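Local coordinates for protein AA9 family lytic polysaccharide monooxygenase cel61B (Hypocrea jecorina, PDB 2VTC) that oxidatively cleaves the glycosidic bonds of cellulose as a secreted, copper-dependent lytic polysaccharide monooxygenase, at residues H20-Q24 against N194-C198; R177-L181 against A217-Y221. All blocks are in the same frame, centred on the assembly; numbering follows the deposited sequence.

Contact 1: H20-Q24 against N194-C198; sequences HGQVQ and NYPQC. With NI (nickel (II) ion), chain E; NAG (2-acetamido-2-deoxy-beta-D-glucopyranose), chain C.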
loop_
_atom_site.group_PDB
_atom_site.type_symbol
_atom_site.label_atom_id
_atom_site.label_comp_id
_atom_site.label_asym_id
_atom_site.label_seq_id
_atom_site.Cartn_x
_atom_site.Cartn_y
_atom_site.Cartn_z
ATOM N N HIS A 20 12.088 2.434 -6.040
ATOM C CA HIS A 20 12.412 2.769 -4.606
ATOM C C HIS A 20 11.783 4.080 -4.176
ATOM O O HIS A 20 11.778 5.060 -4.923
ATOM C CB HIS A 20 13.932 2.804 -4.414
ATOM C CG HIS A 20 14.581 1.453 -4.387
ATOM N ND1 HIS A 20 14.271 0.446 -5.274
ATOM C CD2 HIS A 20 15.529 0.943 -3.562
ATOM C CE1 HIS A 20 15.001 -0.623 -5.003
ATOM N NE2 HIS A 20 15.779 -0.344 -3.969
ATOM N N GLY A 21 11.244 4.099 -2.945
ATOM C CA GLY A 21 10.529 5.250 -2.421
ATOM C C GLY A 21 9.620 4.783 -1.286
ATOM O O GLY A 21 9.439 3.584 -1.111
ATOM N N GLN A 22 9.053 5.722 -0.543
ATOM C CA GLN A 22 8.127 5.386 0.558
ATOM C C GLN A 22 7.027 6.438 0.647
ATOM O O GLN A 22 7.179 7.545 0.129
ATOM C CB GLN A 22 8.907 5.298 1.885
ATOM C CG GLN A 22 9.411 6.651 2.389
ATOM C CD GLN A 22 10.273 6.580 3.646
ATOM O OE1 GLN A 22 10.321 5.560 4.360
ATOM N NE2 GLN A 22 10.968 7.669 3.917
ATOM N N VAL A 23 5.910 6.111 1.306
ATOM C CA VAL A 23 4.893 7.108 1.577
ATOM C C VAL A 23 5.381 7.917 2.776
ATOM O O VAL A 23 5.539 7.372 3.867
ATOM C CB VAL A 23 3.499 6.456 1.864
ATOM C CG1 VAL A 23 2.521 7.479 2.405
ATOM C CG2 VAL A 23 2.955 5.828 0.599
ATOM N N GLN A 24 5.662 9.202 2.565
ATOM C CA GLN A 24 6.238 10.027 3.639
ATOM C C GLN A 24 5.206 10.830 4.404
ATOM O O GLN A 24 5.444 11.257 5.554
ATOM C CB GLN A 24 7.330 10.950 3.081
ATOM C CG GLN A 24 8.542 10.220 2.599
ATOM C CD GLN A 24 9.816 11.071 2.643
ATOM O OE1 GLN A 24 10.902 10.556 2.917
ATOM N NE2 GLN A 24 9.684 12.358 2.364
ATOM N N ASN A 194 7.473 -5.512 -5.134
ATOM C CA ASN A 194 6.308 -4.988 -4.392
ATOM C C ASN A 194 6.722 -3.916 -3.383
ATOM O O ASN A 194 7.669 -4.139 -2.596
ATOM C CB ASN A 194 5.557 -6.109 -3.631
ATOM C CG ASN A 194 4.785 -7.064 -4.536
ATOM O OD1 ASN A 194 3.594 -7.369 -4.281
ATOM N ND2 ASN A 194 5.449 -7.613 -5.526
ATOM N N TYR A 195 6.001 -2.800 -3.364
ATOM C CA TYR A 195 6.271 -1.706 -2.421
ATOM C C TYR A 195 5.022 -1.412 -1.570
ATOM O O TYR A 195 4.361 -0.413 -1.800
ATOM C CB TYR A 195 6.711 -0.406 -3.141
ATOM C CG TYR A 195 7.977 -0.530 -3.985
ATOM C CD1 TYR A 195 9.208 -0.069 -3.500
ATOM C CD2 TYR A 195 7.941 -1.120 -5.266
ATOM C CE1 TYR A 195 10.395 -0.203 -4.269
ATOM C CE2 TYR A 195 9.121 -1.252 -6.049
ATOM C CZ TYR A 195 10.330 -0.784 -5.542
ATOM O OH TYR A 195 11.479 -0.912 -6.321
ATOM N N PRO A 196 4.719 -2.287 -0.576
ATOM C CA PRO A 196 3.553 -2.024 0.289
ATOM C C PRO A 196 3.861 -1.014 1.400
ATOM O O PRO A 196 4.964 -1.013 1.964
ATOM C CB PRO A 196 3.238 -3.396 0.891
ATOM C CG PRO A 196 4.557 -4.091 0.977
ATOM C CD PRO A 196 5.342 -3.586 -0.267
ATOM N N GLN A 197 2.889 -0.161 1.680
ATOM C CA GLN A 197 3.016 0.831 2.734
ATOM C C GLN A 197 1.714 0.884 3.526
ATOM O O GLN A 197 0.637 1.075 2.942
ATOM C CB GLN A 197 3.290 2.206 2.116
ATOM C CG GLN A 197 4.680 2.249 1.438
ATOM C CD GLN A 197 5.803 2.394 2.445
ATOM O OE1 GLN A 197 6.412 1.411 2.883
ATOM N NE2 GLN A 197 6.084 3.618 2.814
ATOM N N CYS A 198 1.824 0.716 4.848
ATOM C CA CYS A 198 0.634 0.737 5.703
ATOM C C CYS A 198 0.497 2.017 6.530
ATOM O O CYS A 198 1.491 2.567 7.037
ATOM C CB CYS A 198 0.661 -0.492 6.618
ATOM S SG CYS A 198 0.473 -2.039 5.773
HETATM NI NI NI E . 12.963 1.001 -6.965
HETATM C C1 NAG C . 5.697 15.085 2.254
HETATM C C2 NAG C . 6.635 16.198 2.740
HETATM C C3 NAG C . 7.403 16.866 1.577
HETATM C C4 NAG C . 8.011 15.845 0.599
HETATM C C5 NAG C . 7.022 14.693 0.333
HETATM C C6 NAG C . 7.590 13.561 -0.517
HETATM C C7 NAG C . 6.335 17.585 4.732
HETATM C C8 NAG C . 5.597 18.737 5.345
HETATM N N2 NAG C . 5.935 17.214 3.510
HETATM O O3 NAG C . 8.418 17.710 2.104
HETATM O O4 NAG C . 8.339 16.459 -0.641
HETATM O O5 NAG C . 6.511 14.153 1.553
HETATM O O6 NAG C . 8.872 13.161 -0.094
HETATM O O7 NAG C . 7.255 17.033 5.343
HETATM O O HOH W 1 14.695 2.064 -7.665
HETATM O O HOH W 2 13.313 -0.140 -7.173
#
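This contact joins the two sheets of the AA9 beta-sandwich and includes part of the histidine brace. H20 supplies two of the three brace nitrogens and H108 the third, while Y195 OH is an additional ligand. Segment 20-24 leads into strand 22-28 of the four-stranded sheet. Segment 194-198 lies in strand 193-204 of the mixed sheet. The two segments meet through a shared metal ion and side-chain packing.

Along the second segment, N194 faces the other side of its sheet and does not meet 20-24. Y195 points toward the N-terminus. Its OH lies 2.5 Å from the nickel ion, which occupies the catalytic copper site here. H20 binds the same ion twice, through its N at 1.9 Å and its ND1 at 2.2 Å. H20 ND1 and Y195 OH are 3.3 Å apart because both are ligands, not because they hydrogen-bond. W106 meets the Y195 ring edge-to-face.

Q197 comes back toward segment 20-24. The Q197 side chain fills the space beside Q22 and V23, with its CB 3.9 Å from V23 CG2. W101 of strand 96-102 packs on both V23 and Q197. C198 points away and forms a disulfide with C78.

At the far end of segment 20-24, Q22 NE2 donates to Q24 OE1 at 3.1 Å, while Q24 NE2 lies 2.7 Å from O6 of the NAG.

Contact 2: R177-L181 against A217-Y221; sequences RHELL and ATQLY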
loop_
_atom_site.group_PDB
_atom_site.type_symbol
_atom_site.label_atom_id
_atom_site.label_comp_id
_atom_site.label_asym_id
_atom_site.label_seq_id
_atom_site.Cartn_x
_atom_site.Cartn_y
_atom_site.Cartn_z
ATOM N N ARG A 177 -3.417 -0.405 3.255
ATOM C CA ARG A 177 -2.179 -0.943 2.695
ATOM C C ARG A 177 -2.136 -0.549 1.224
ATOM O O ARG A 177 -2.875 -1.111 0.418
ATOM C CB ARG A 177 -2.135 -2.467 2.881
ATOM C CG ARG A 177 -0.936 -3.221 2.314
ATOM C CD ARG A 177 -1.187 -4.718 2.450
ATOM N NE ARG A 177 -0.028 -5.459 1.950
ATOM C CZ ARG A 177 0.196 -5.684 0.646
ATOM N NH1 ARG A 177 -0.686 -5.261 -0.290
ATOM N NH2 ARG A 177 1.312 -6.335 0.290
ATOM N N HIS A 178 -1.282 0.443 0.931
ATOM C CA HIS A 178 -1.162 1.059 -0.395
ATOM C C HIS A 178 0.097 0.492 -1.068
ATOM O O HIS A 178 1.180 0.520 -0.453
ATOM C CB HIS A 178 -1.060 2.577 -0.211
ATOM C CG HIS A 178 -0.857 3.340 -1.490
ATOM N ND1 HIS A 178 -1.742 3.282 -2.549
ATOM C CD2 HIS A 178 0.120 4.204 -1.859
ATOM C CE1 HIS A 178 -1.301 4.063 -3.528
ATOM N NE2 HIS A 178 -0.176 4.630 -3.135
ATOM N N GLU A 179 -0.020 -0.027 -2.306
ATOM C CA GLU A 179 1.076 -0.828 -2.853
ATOM C C GLU A 179 1.345 -0.600 -4.336
ATOM O O GLU A 179 0.431 -0.667 -5.140
ATOM C CB GLU A 179 0.790 -2.303 -2.623
ATOM C CG GLU A 179 1.903 -3.268 -3.070
ATOM C CD GLU A 179 1.523 -4.698 -2.766
ATOM O OE1 GLU A 179 0.308 -5.047 -2.889
ATOM O OE2 GLU A 179 2.428 -5.507 -2.388
ATOM N N LEU A 180 2.612 -0.379 -4.674
ATOM C CA LEU A 180 3.037 -0.275 -6.073
ATOM C C LEU A 180 3.705 -1.578 -6.438
ATOM O O LEU A 180 4.573 -2.077 -5.706
ATOM C CB LEU A 180 4.030 0.886 -6.266
ATOM C CG LEU A 180 3.663 2.231 -5.640
ATOM C CD1 LEU A 180 4.738 3.297 -5.893
ATOM C CD2 LEU A 180 2.340 2.740 -6.078
ATOM N N LEU A 181 3.308 -2.153 -7.574
ATOM C CA LEU A 181 3.958 -3.382 -8.032
ATOM C C LEU A 181 4.767 -3.025 -9.281
ATOM O O LEU A 181 4.223 -3.056 -10.397
ATOM C CB LEU A 181 2.949 -4.471 -8.364
ATOM C CG LEU A 181 2.187 -5.064 -7.149
ATOM C CD1 LEU A 181 1.004 -4.161 -6.827
ATOM C CD2 LEU A 181 1.725 -6.458 -7.477
ATOM N N ALA A 217 -2.524 -11.257 4.028
ATOM C CA ALA A 217 -1.578 -10.663 3.038
ATOM C C ALA A 217 -0.720 -11.731 2.376
ATOM O O ALA A 217 -0.319 -11.576 1.209
ATOM C CB ALA A 217 -0.717 -9.561 3.651
ATOM N N THR A 218 -0.457 -12.815 3.114
ATOM C CA THR A 218 0.395 -13.921 2.658
ATOM C C THR A 218 -0.301 -14.817 1.616
ATOM O O THR A 218 0.305 -15.755 1.088
ATOM C CB THR A 218 0.885 -14.755 3.858
ATOM O OG1 THR A 218 -0.250 -15.194 4.615
ATOM C CG2 THR A 218 1.786 -13.915 4.736
ATOM N N GLN A 219 -1.559 -14.507 1.313
ATOM C CA GLN A 219 -2.338 -15.208 0.295
ATOM C C GLN A 219 -2.733 -14.290 -0.882
ATOM O O GLN A 219 -3.467 -14.713 -1.772
ATOM C CB GLN A 219 -3.584 -15.857 0.924
ATOM C CG GLN A 219 -3.277 -17.054 1.825
ATOM C CD GLN A 219 -4.517 -17.588 2.571
ATOM O OE1 GLN A 219 -5.662 -17.419 2.129
ATOM N NE2 GLN A 219 -4.284 -18.229 3.706
ATOM N N LEU A 220 -2.231 -13.056 -0.891
ATOM C CA LEU A 220 -2.610 -12.103 -1.955
ATOM C C LEU A 220 -2.076 -12.509 -3.318
ATOM O O LEU A 220 -2.815 -12.449 -4.314
ATOM C CB LEU A 220 -2.164 -10.677 -1.647
ATOM C CG LEU A 220 -2.807 -10.011 -0.434
ATOM C CD1 LEU A 220 -2.071 -8.732 -0.140
ATOM C CD2 LEU A 220 -4.317 -9.723 -0.619
ATOM N N TYR A 221 -0.808 -12.932 -3.346
ATOM C CA TYR A 221 -0.072 -13.140 -4.606
ATOM C C TYR A 221 0.791 -14.404 -4.598
ATOM O O TYR A 221 1.332 -14.786 -3.550
ATOM C CB TYR A 221 0.904 -11.989 -4.848
ATOM C CG TYR A 221 0.355 -10.611 -4.640
ATOM C CD1 TYR A 221 -0.702 -10.152 -5.420
ATOM C CD2 TYR A 221 0.914 -9.747 -3.673
ATOM C CE1 TYR A 221 -1.218 -8.877 -5.233
ATOM C CE2 TYR A 221 0.419 -8.458 -3.487
ATOM C CZ TYR A 221 -0.659 -8.035 -4.283
ATOM O OH TYR A 221 -1.169 -6.770 -4.135
#
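The polar part of this buried contact centres on E179. R177 and E179 lie two residues apart on strand 172-182, so their side chains emerge on the same face. They form a salt bridge, with R177 NH1 2.8 Å from E179 OE1. R177 NH2 also donates to E179 OE2 at 3.0 Å. The one hydrogen bond between the segments runs from Y221 OH to E179 OE1, at 2.6 Å. E179 OE1 therefore receives both the arginine and the tyrosine, and it lies near the plane of the Y221 ring. Further hydrogen bonds join R177 to the backbone oxygens of I76 and V77, and Y221 OH to the hydroxyl of Y116.

Apolar contacts flank this network. L220 CD1 sits over one face of the R177 guanidinium, 3.7 Å from NH1. A217 CB lies 4.5 Å from R177 NE. On the other side of E179 along the strand, L181 CD2 reaches to 4.3 Å from Y221 CZ.

Within 217-221, L220 N donates a backbone hydrogen bond to A217 O at 3.2 Å as the chain leaves a short 3-10 turn at 217-219. H178 and L180 face the opposite side of the strand, toward the sandwich interior.

This is a buried arginine-glutamate-tyrosine network, packing a C-terminal loop against the outer face of the mixed sheet in the AA9 beta-sandwich.

In the fold
Contacts 1 and 2 share the mixed sheet, where strands 172-182 and 193-204 are antiparallel neighbours. Their centres are about 11 Å apart. Probable backbone hydrogen bonds join them directly: Q197 N to H178 O and Y195 N to L180 O, both 2.8 Å. Alternation along the strands separates their roles. Y195 and Q197 face the sheet of strand 22-28, and Y195 reaches the metal, whereas N194 faces the network of contact 2, its side chain touching Y221. Contact 1 supplies two of the three protein residues that bind the ion, H20 and Y195. Contact 2 lies behind the site: the E179 side chain is about 6 Å from that of Y195, and the L181 side chain about 11 Å from the nickel.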